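Local coordinates for protein mariner Mos1 transposase (Drosophila mauritiana, PDB 4MDB) that cuts and pastes the mariner transposon Mos1 as a homodimer, its RNase H-like catalytic domain, the part present here, using two divalent metal ions, at residues Ile32-Glu37 and Ala161-His166; Val124-Asp129 and Leu146-Leu151. The protein carries 1 engineered substitution. All coordinates share one frame; numbering follows the deposited sequence.

Contact 1 of 2, residues Ile32-Glu37 and Ala161-His166. With MG (magnesium ion), chain C; MG (magnesium ion), chain D; RLT (N-(4-fluorobenzyl)-5-hydroxy-1-methyl-2-(1-methyl-1-{[(5-methyl-1,3,4-oxadiazol-2-yl)carbonyl]amino}ethyl)-6-oxo-1,6-di hydropyrimidine-4-carboxamide), chain B.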
loop_
_atom_site.group_PDB
_atom_site.type_symbol
_atom_site.label_atom_id
_atom_site.label_comp_id
_atom_site.label_asym_id
_atom_site.label_seq_id
_atom_site.Cartn_x
_atom_site.Cartn_y
_atom_site.Cartn_z
ATOM N N ILE A 32 4.076 9.482 4.067
ATOM C CA ILE A 32 3.313 8.238 3.953
ATOM C C ILE A 32 4.138 7.161 3.247
ATOM O O ILE A 32 4.762 7.382 2.185
ATOM C CB ILE A 32 2.015 8.462 3.125
ATOM C CG1 ILE A 32 1.066 9.347 3.895
ATOM C CG2 ILE A 32 1.379 7.144 2.800
ATOM C CD1 ILE A 32 -0.159 9.732 3.113
ATOM N N VAL A 33 4.162 6.029 3.872
ATOM C CA VAL A 33 4.647 4.824 3.290
ATOM C C VAL A 33 3.401 3.922 3.235
ATOM O O VAL A 33 2.674 3.763 4.227
ATOM C CB VAL A 33 5.707 4.192 4.219
ATOM C CG1 VAL A 33 6.088 2.769 3.829
ATOM C CG2 VAL A 33 6.953 5.072 4.299
ATOM N N THR A 34 3.214 3.312 2.075
ATOM C CA THR A 34 1.995 2.501 1.869
ATOM C C THR A 34 2.331 1.190 1.258
ATOM O O THR A 34 3.343 1.048 0.568
ATOM C CB THR A 34 0.926 3.333 1.157
ATOM O OG1 THR A 34 -0.367 2.714 1.214
ATOM C CG2 THR A 34 1.209 3.529 -0.308
ATOM N N GLY A 35 1.414 0.225 1.352
ATOM C CA GLY A 35 1.680 -1.075 0.771
ATOM C C GLY A 35 0.474 -1.939 0.750
ATOM O O GLY A 35 -0.560 -1.664 1.404
ATOM N N ASP A 36 0.604 -3.018 0.018
ATOM C CA ASP A 36 -0.548 -3.960 -0.182
ATOM C C ASP A 36 0.017 -5.192 -0.930
ATOM O O ASP A 36 1.119 -5.192 -1.517
ATOM C CB ASP A 36 -1.621 -3.316 -1.052
ATOM C CG ASP A 36 -2.948 -4.065 -1.066
ATOM O OD1 ASP A 36 -3.265 -4.656 -0.029
ATOM O OD2 ASP A 36 -3.571 -3.934 -2.165
ATOM N N GLU A 37 -0.804 -6.253 -0.918
ATOM C CA GLU A 37 -0.519 -7.537 -1.530
ATOM C C GLU A 37 -1.372 -7.714 -2.782
ATOM O O GLU A 37 -2.533 -7.310 -2.818
ATOM C CB GLU A 37 -0.866 -8.634 -0.507
ATOM C CG GLU A 37 -0.052 -8.624 0.764
ATOM C CD GLU A 37 -0.677 -7.846 1.952
ATOM O OE1 GLU A 37 -0.244 -8.097 3.126
ATOM O OE2 GLU A 37 -1.579 -7.001 1.691
ATOM N N ALA A 161 -6.874 3.438 -1.378
ATOM C CA ALA A 161 -5.540 2.846 -1.150
ATOM C C ALA A 161 -4.653 3.091 -2.373
ATOM O O ALA A 161 -4.896 2.560 -3.464
ATOM C CB ALA A 161 -5.692 1.356 -0.928
ATOM N N PRO A 162 -3.590 3.898 -2.242
ATOM C CA PRO A 162 -2.762 4.181 -3.438
ATOM C C PRO A 162 -2.204 2.914 -4.138
ATOM O O PRO A 162 -2.071 2.930 -5.377
ATOM C CB PRO A 162 -1.663 5.095 -2.919
ATOM C CG PRO A 162 -2.292 5.814 -1.738
ATOM C CD PRO A 162 -3.194 4.761 -1.128
ATOM N N SER A 163 -1.889 1.863 -3.410
ATOM C CA SER A 163 -1.413 0.645 -4.037
ATOM C C SER A 163 -2.435 0.084 -4.994
ATOM O O SER A 163 -2.035 -0.416 -6.065
ATOM C CB SER A 163 -1.024 -0.415 -3.034
ATOM O OG SER A 163 0.008 0.018 -2.109
ATOM N N ASP A 164 -3.721 0.206 -4.628
ATOM C CA ASP A 164 -4.791 -0.293 -5.526
ATOM C C ASP A 164 -5.169 0.683 -6.630
ATOM O O ASP A 164 -5.134 0.300 -7.804
ATOM C CB ASP A 164 -5.985 -0.688 -4.653
ATOM C CG ASP A 164 -5.692 -2.003 -3.905
ATOM O OD1 ASP A 164 -5.130 -2.945 -4.550
ATOM O OD2 ASP A 164 -5.972 -2.131 -2.736
ATOM N N TYR A 165 -5.510 1.913 -6.315
ATOM C CA TYR A 165 -5.974 2.798 -7.394
ATOM C C TYR A 165 -4.920 3.372 -8.308
ATOM O O TYR A 165 -5.242 3.777 -9.435
ATOM C CB TYR A 165 -6.783 3.957 -6.804
ATOM C CG TYR A 165 -6.015 5.019 -5.984
ATOM C CD1 TYR A 165 -5.157 5.923 -6.585
ATOM C CD2 TYR A 165 -6.178 5.124 -4.609
ATOM C CE1 TYR A 165 -4.469 6.866 -5.866
ATOM C CE2 TYR A 165 -5.529 6.085 -3.884
ATOM C CZ TYR A 165 -4.649 6.965 -4.488
ATOM O OH TYR A 165 -3.939 7.975 -3.831
ATOM N N HIS A 166 -3.657 3.328 -7.885
ATOM C CA HIS A 166 -2.546 3.795 -8.652
ATOM C C HIS A 166 -1.575 2.710 -9.078
ATOM O O HIS A 166 -1.430 2.458 -10.256
ATOM C CB HIS A 166 -1.836 4.923 -7.913
ATOM C CG HIS A 166 -0.870 5.664 -8.741
ATOM N ND1 HIS A 166 -1.246 6.590 -9.675
ATOM C CD2 HIS A 166 0.492 5.594 -8.803
ATOM C CE1 HIS A 166 -0.175 7.107 -10.250
ATOM N NE2 HIS A 166 0.888 6.483 -9.781
HETATM MG MG MG C . -5.293 -4.286 -2.975
HETATM MG MG MG D . -5.021 -5.693 0.363
HETATM C CAA RLT B . -13.219 -5.660 4.494
HETATM C CAB RLT B . -9.560 -5.105 -4.472
HETATM C CAC RLT B . -12.132 -5.444 -2.852
HETATM C CAD RLT B . -11.074 -7.926 -3.388
HETATM O OAE RLT B . -6.720 -6.657 0.974
HETATM O OAF RLT B . -11.642 -5.118 0.103
HETATM O OAG RLT B . -7.270 -4.553 -3.680
HETATM O OAH RLT B . -6.160 -5.115 -1.317
HETATM F FAI RLT B . -11.323 -5.750 6.414
HETATM C CAJ RLT B . -9.758 -5.694 4.604
HETATM C CAK RLT B . -10.735 -7.773 5.263
HETATM C CAL RLT B . -9.038 -6.360 3.590
HETATM C CAM RLT B . -10.023 -8.443 4.259
HETATM C CAN RLT B . -8.433 -8.512 2.326
HETATM N NAO RLT B . -13.248 -7.916 3.092
HETATM N NAP RLT B . -12.867 -8.122 1.739
HETATM N NAQ RLT B . -9.564 -6.694 -0.973
HETATM N NAR RLT B . -8.716 -7.802 1.073
HETATM N NAS RLT B . -11.872 -7.137 -1.054
HETATM O OAT RLT B . -12.561 -5.938 2.266
HETATM C CAU RLT B . -7.842 -6.866 0.597
HETATM C CAV RLT B . -11.934 -6.324 0.037
HETATM C CAW RLT B . -13.042 -6.595 3.336
HETATM C CAX RLT B . -10.617 -6.404 5.448
HETATM C CAY RLT B . -9.164 -7.757 3.413
HETATM C CAZ RLT B . -7.387 -5.607 -1.535
HETATM C CBA RLT B . -12.443 -6.905 1.306
HETATM C CBB RLT B . -8.272 -6.318 -0.630
HETATM C CBC RLT B . -10.078 -6.326 -2.176
HETATM C CBD RLT B . -7.935 -5.180 -2.799
HETATM N NBE RLT B . -9.245 -5.594 -3.092
HETATM C CBF RLT B . -11.595 -6.813 -2.436
HETATM O O HOH W 1 -1.801 1.343 -0.519
HETATM O O HOH W 2 -4.617 -5.965 -3.929
HETATM O O HOH W 3 -4.125 -6.607 2.000
HETATM O O HOH W 4 -4.330 -7.343 -0.728
#

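Contact 2 of 2, residues Val124-Asp129 and Leu146-Leu151. With MG (magnesium ion), chain D; RLT (N-(4-fluorobenzyl)-5-hydroxy-1-methyl-2-(1-methyl-1-{[(5-methyl-1,3,4-oxadiazol-2-yl)carbonyl]amino}ethyl)-6-oxo-1,6-di hydropyrimidine-4-carboxamide), chain B.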
loop_
_atom_site.group_PDB
_atom_site.type_symbol
_atom_site.label_atom_id
_atom_site.label_comp_id
_atom_site.label_asym_id
_atom_site.label_seq_id
_atom_site.Cartn_x
_atom_site.Cartn_y
_atom_site.Cartn_z
ATOM N N VAL A 124 7.433 7.979 10.237
ATOM C CA VAL A 124 6.730 7.251 9.192
ATOM C C VAL A 124 5.241 7.308 9.501
ATOM O O VAL A 124 4.811 7.015 10.633
ATOM C CB VAL A 124 7.200 5.817 9.052
ATOM C CG1 VAL A 124 6.240 5.042 8.127
ATOM C CG2 VAL A 124 8.687 5.802 8.638
ATOM N N ILE A 125 4.436 7.576 8.472
ATOM C CA ILE A 125 3.036 7.431 8.543
ATOM C C ILE A 125 2.704 6.204 7.657
ATOM O O ILE A 125 2.881 6.291 6.458
ATOM C CB ILE A 125 2.288 8.678 8.080
ATOM C CG1 ILE A 125 2.603 9.850 9.008
ATOM C CG2 ILE A 125 0.775 8.441 7.957
ATOM C CD1 ILE A 125 2.067 11.169 8.549
ATOM N N PHE A 126 2.075 5.195 8.191
ATOM C CA PHE A 126 1.934 3.922 7.482
ATOM C C PHE A 126 0.494 3.731 7.089
ATOM O O PHE A 126 -0.417 3.788 7.932
ATOM C CB PHE A 126 2.387 2.761 8.369
ATOM C CG PHE A 126 2.619 1.460 7.674
ATOM C CD1 PHE A 126 3.502 1.358 6.656
ATOM C CD2 PHE A 126 1.958 0.307 8.102
ATOM C CE1 PHE A 126 3.793 0.151 6.063
ATOM C CE2 PHE A 126 2.224 -0.913 7.484
ATOM C CZ PHE A 126 3.165 -0.951 6.466
ATOM N N LEU A 127 0.291 3.465 5.812
ATOM C CA LEU A 127 -1.050 3.227 5.282
ATOM C C LEU A 127 -1.140 1.863 4.688
ATOM O O LEU A 127 -0.506 1.563 3.639
ATOM C CB LEU A 127 -1.436 4.315 4.276
ATOM C CG LEU A 127 -2.787 4.191 3.513
ATOM C CD1 LEU A 127 -3.884 4.264 4.552
ATOM C CD2 LEU A 127 -2.818 5.365 2.568
ATOM N N HIS A 128 -1.888 1.022 5.390
ATOM C CA HIS A 128 -2.179 -0.318 4.883
ATOM C C HIS A 128 -3.615 -0.662 5.157
ATOM O O HIS A 128 -4.252 -0.042 5.970
ATOM C CB HIS A 128 -1.179 -1.402 5.442
ATOM C CG HIS A 128 -1.243 -1.669 6.898
ATOM N ND1 HIS A 128 -0.563 -2.725 7.475
ATOM C CD2 HIS A 128 -1.840 -1.014 7.926
ATOM C CE1 HIS A 128 -0.778 -2.733 8.775
ATOM N NE2 HIS A 128 -1.537 -1.705 9.080
ATOM N N ASP A 129 -4.086 -1.694 4.482
ATOM C CA ASP A 129 -5.484 -2.062 4.697
ATOM C C ASP A 129 -5.734 -2.990 5.890
ATOM O O ASP A 129 -4.836 -3.358 6.628
ATOM C CB ASP A 129 -6.078 -2.494 3.380
ATOM C CG ASP A 129 -5.614 -3.845 2.859
ATOM O OD1 ASP A 129 -5.214 -4.652 3.672
ATOM O OD2 ASP A 129 -5.583 -4.103 1.588
ATOM N N LEU A 146 8.144 -0.051 16.192
ATOM C CA LEU A 146 8.667 0.766 15.094
ATOM C C LEU A 146 8.233 2.236 15.267
ATOM O O LEU A 146 8.934 3.124 14.872
ATOM C CB LEU A 146 8.142 0.235 13.763
ATOM C CG LEU A 146 8.698 -1.140 13.320
ATOM C CD1 LEU A 146 7.877 -1.714 12.168
ATOM C CD2 LEU A 146 10.139 -0.896 12.916
ATOM N N ASN A 147 7.090 2.401 15.878
ATOM C CA ASN A 147 6.452 3.680 16.174
ATOM C C ASN A 147 6.147 4.488 14.934
ATOM O O ASN A 147 6.366 5.687 14.833
ATOM C CB ASN A 147 7.218 4.472 17.189
ATOM C CG ASN A 147 6.273 5.313 18.037
ATOM O OD1 ASN A 147 6.213 6.506 17.903
ATOM N ND2 ASN A 147 5.468 4.688 18.767
ATOM N N TRP A 148 5.599 3.786 13.972
ATOM C CA TRP A 148 4.967 4.387 12.823
ATOM C C TRP A 148 3.568 4.740 13.204
ATOM O O TRP A 148 2.865 3.961 13.880
ATOM C CB TRP A 148 4.986 3.395 11.674
ATOM C CG TRP A 148 6.402 2.953 11.212
ATOM C CD1 TRP A 148 7.647 3.508 11.591
ATOM C CD2 TRP A 148 6.716 1.908 10.296
ATOM N NE1 TRP A 148 8.630 2.863 10.976
ATOM C CE2 TRP A 148 8.119 1.870 10.174
ATOM C CE3 TRP A 148 5.947 1.010 9.553
ATOM C CZ2 TRP A 148 8.776 0.990 9.326
ATOM C CZ3 TRP A 148 6.641 0.074 8.707
ATOM C CH2 TRP A 148 8.031 0.078 8.628
ATOM N N GLU A 149 3.139 5.869 12.712
ATOM C CA GLU A 149 1.754 6.261 12.876
ATOM C C GLU A 149 0.894 5.491 11.873
ATOM O O GLU A 149 1.094 5.635 10.667
ATOM C CB GLU A 149 1.657 7.757 12.627
ATOM C CG GLU A 149 0.270 8.172 13.021
ATOM C CD GLU A 149 -0.098 9.573 12.655
ATOM O OE1 GLU A 149 -1.360 9.813 12.761
ATOM O OE2 GLU A 149 0.783 10.368 12.251
ATOM N N VAL A 150 -0.090 4.735 12.362
ATOM C CA VAL A 150 -0.941 3.946 11.508
ATOM C C VAL A 150 -2.194 4.760 11.144
ATOM O O VAL A 150 -2.973 5.206 12.004
ATOM C CB VAL A 150 -1.273 2.613 12.155
ATOM C CG1 VAL A 150 -2.200 1.798 11.269
ATOM C CG2 VAL A 150 0.011 1.866 12.405
ATOM N N LEU A 151 -2.332 5.028 9.868
ATOM C CA LEU A 151 -3.440 5.811 9.368
ATOM C C LEU A 151 -4.700 4.964 9.354
ATOM O O LEU A 151 -4.666 3.793 9.097
ATOM C CB LEU A 151 -3.028 6.313 7.957
ATOM C CG LEU A 151 -3.212 7.742 7.582
ATOM C CD1 LEU A 151 -2.719 8.836 8.531
ATOM C CD2 LEU A 151 -2.809 8.001 6.153
HETATM MG MG MG D . -5.021 -5.693 0.363
HETATM C CAA RLT B . -13.219 -5.660 4.494
HETATM C CAB RLT B . -9.560 -5.105 -4.472
HETATM C CAC RLT B . -12.132 -5.444 -2.852
HETATM C CAD RLT B . -11.074 -7.926 -3.388
HETATM O OAE RLT B . -6.720 -6.657 0.974
HETATM O OAF RLT B . -11.642 -5.118 0.103
HETATM O OAG RLT B . -7.270 -4.553 -3.680
HETATM O OAH RLT B . -6.160 -5.115 -1.317
HETATM F FAI RLT B . -11.323 -5.750 6.414
HETATM C CAJ RLT B . -9.758 -5.694 4.604
HETATM C CAK RLT B . -10.735 -7.773 5.263
HETATM C CAL RLT B . -9.038 -6.360 3.590
HETATM C CAM RLT B . -10.023 -8.443 4.259
HETATM C CAN RLT B . -8.433 -8.512 2.326
HETATM N NAO RLT B . -13.248 -7.916 3.092
HETATM N NAP RLT B . -12.867 -8.122 1.739
HETATM N NAQ RLT B . -9.564 -6.694 -0.973
HETATM N NAR RLT B . -8.716 -7.802 1.073
HETATM N NAS RLT B . -11.872 -7.137 -1.054
HETATM O OAT RLT B . -12.561 -5.938 2.266
HETATM C CAU RLT B . -7.842 -6.866 0.597
HETATM C CAV RLT B . -11.934 -6.324 0.037
HETATM C CAW RLT B . -13.042 -6.595 3.336
HETATM C CAX RLT B . -10.617 -6.404 5.448
HETATM C CAY RLT B . -9.164 -7.757 3.413
HETATM C CAZ RLT B . -7.387 -5.607 -1.535
HETATM C CBA RLT B . -12.443 -6.905 1.306
HETATM C CBB RLT B . -8.272 -6.318 -0.630
HETATM C CBC RLT B . -10.078 -6.326 -2.176
HETATM C CBD RLT B . -7.935 -5.180 -2.799
HETATM N NBE RLT B . -9.245 -5.594 -3.092
HETATM C CBF RLT B . -11.595 -6.813 -2.436
HETATM O O HOH W 5 8.770 6.540 12.487
HETATM O O HOH W 6 -2.932 2.238 7.905
HETATM O O HOH W 3 -4.125 -6.607 2.000
HETATM O O HOH W 4 -4.330 -7.343 -0.728
#

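Contact 1 of 2, residues Ile32-Glu37 and Ala161-His166
The two-metal active site of an RNase H-like transposase is built where strand 32-37 of the central sheet meets the first turn of the helix starting at Pro162, and the Asp36 and Asp164 carboxylates come together over magnesium. Asp36 bridges the two ions: OD2 holds the magnesium of chain C at 1.9 Å and OD1 that of chain D at 2.1 Å. With CG anti to its backbone N (chi1 -168°), the carboxylate lies between the ions, one oxygen on each. Asp164 comes from the helix side and grips the chain C magnesium with both oxygens, OD1 at 2.1 Å and the longer OD2 at 2.3 Å. Raltegravir completes the site: its OAH binds both ions, OAG adds to the chain C ion and OAE to the chain D ion. One water fills out the chain C shell; two waters and Asp129 complete the other. Beside the metal site Asp36 CB rests on Ser163 CB at 3.6 Å, and Thr34 CG2 lies across Pro162 CB. A water bridges the strand to the first turn of the helix, donating to Thr34 OG1 at 2.6 Å and accepting from Ser163 N at 2.9 Å; Thr34 OG1 also bonds to Leu127 O, and Ser163 OG to Trp77 NE1. Asp36 OD2 and Asp164 OD1 stand 3.0 Å apart, a closeness of two carboxylates that the shared magnesium probably offsets, and the inhibitor takes coordination sites on both ions through oxygens alone, consistent with inhibition by capture of both cofactor ions.

Contact 2 of 2, residues Val124-Asp129 and Leu146-Leu151
Phe126 O is met by two groups, Leu151 N at 3.0 Å, nearly straight (173°), and a water that accepts from His128 N and lies within hydrogen-bonding distance of Leu151 O. The shortest link of this parallel pairing is Phe126 N to Glu149 O, 2.7 Å; Glu149 N to Val124 O completes the set. Val124 lies over one face of the Trp148 indole, its CB 3.7 Å from the centroid of the five-membered ring in a CH-pi contact, while Leu146 CD1 covers the opposite face. With Phe126 CG anti to N (chi1 -165°), the Phe126 ring lies obliquely against the six-membered ring of Trp148, planes at 49°, Trp148 CE3 over its face, 3.8 Å from CD1. On the other side of the sheet Ile125 CG2 touches Leu151 CD1 at 3.6 Å, and the extended Glu149 chain runs alongside Ile125, its OE1 salt-bridged to Arg22. Just past the strand Asp129, one of the three metal-binding aspartates of the DDD site, binds the magnesium of chain D through OD2 (2.1 Å). Trp148 and Phe126 pack against helices 96-113 and 137-146, whereas Ile125 and Leu151 face helix 6-25, and strand 125-127 pairs with strand 32-42 along its other edge.

In the fold
From the N terminus the chain passes through helix 6-25 into strand 32-42, the first half of contact 1, then through strands 69-78 and 81-87 and helix 96-113 to strand 125-127. Helices 132-135 and 137-146 return it to strand 149-150, so contact 2 closes a short parallel beta-alpha-beta crossover. Only afterwards does helix 162-175 come back to strand 32-42 and close the much longer loop of contact 1, within which contact 2 lies entirely. The two meet at neighbouring strands, Val33 O accepting from Leu127 N and Pro162 touching Leu127. Segment 124-129 carries Asp129 to the magnesium of chain D, which Asp36 also binds, while its pairing with strand 149-150 adds the edge of the sheet.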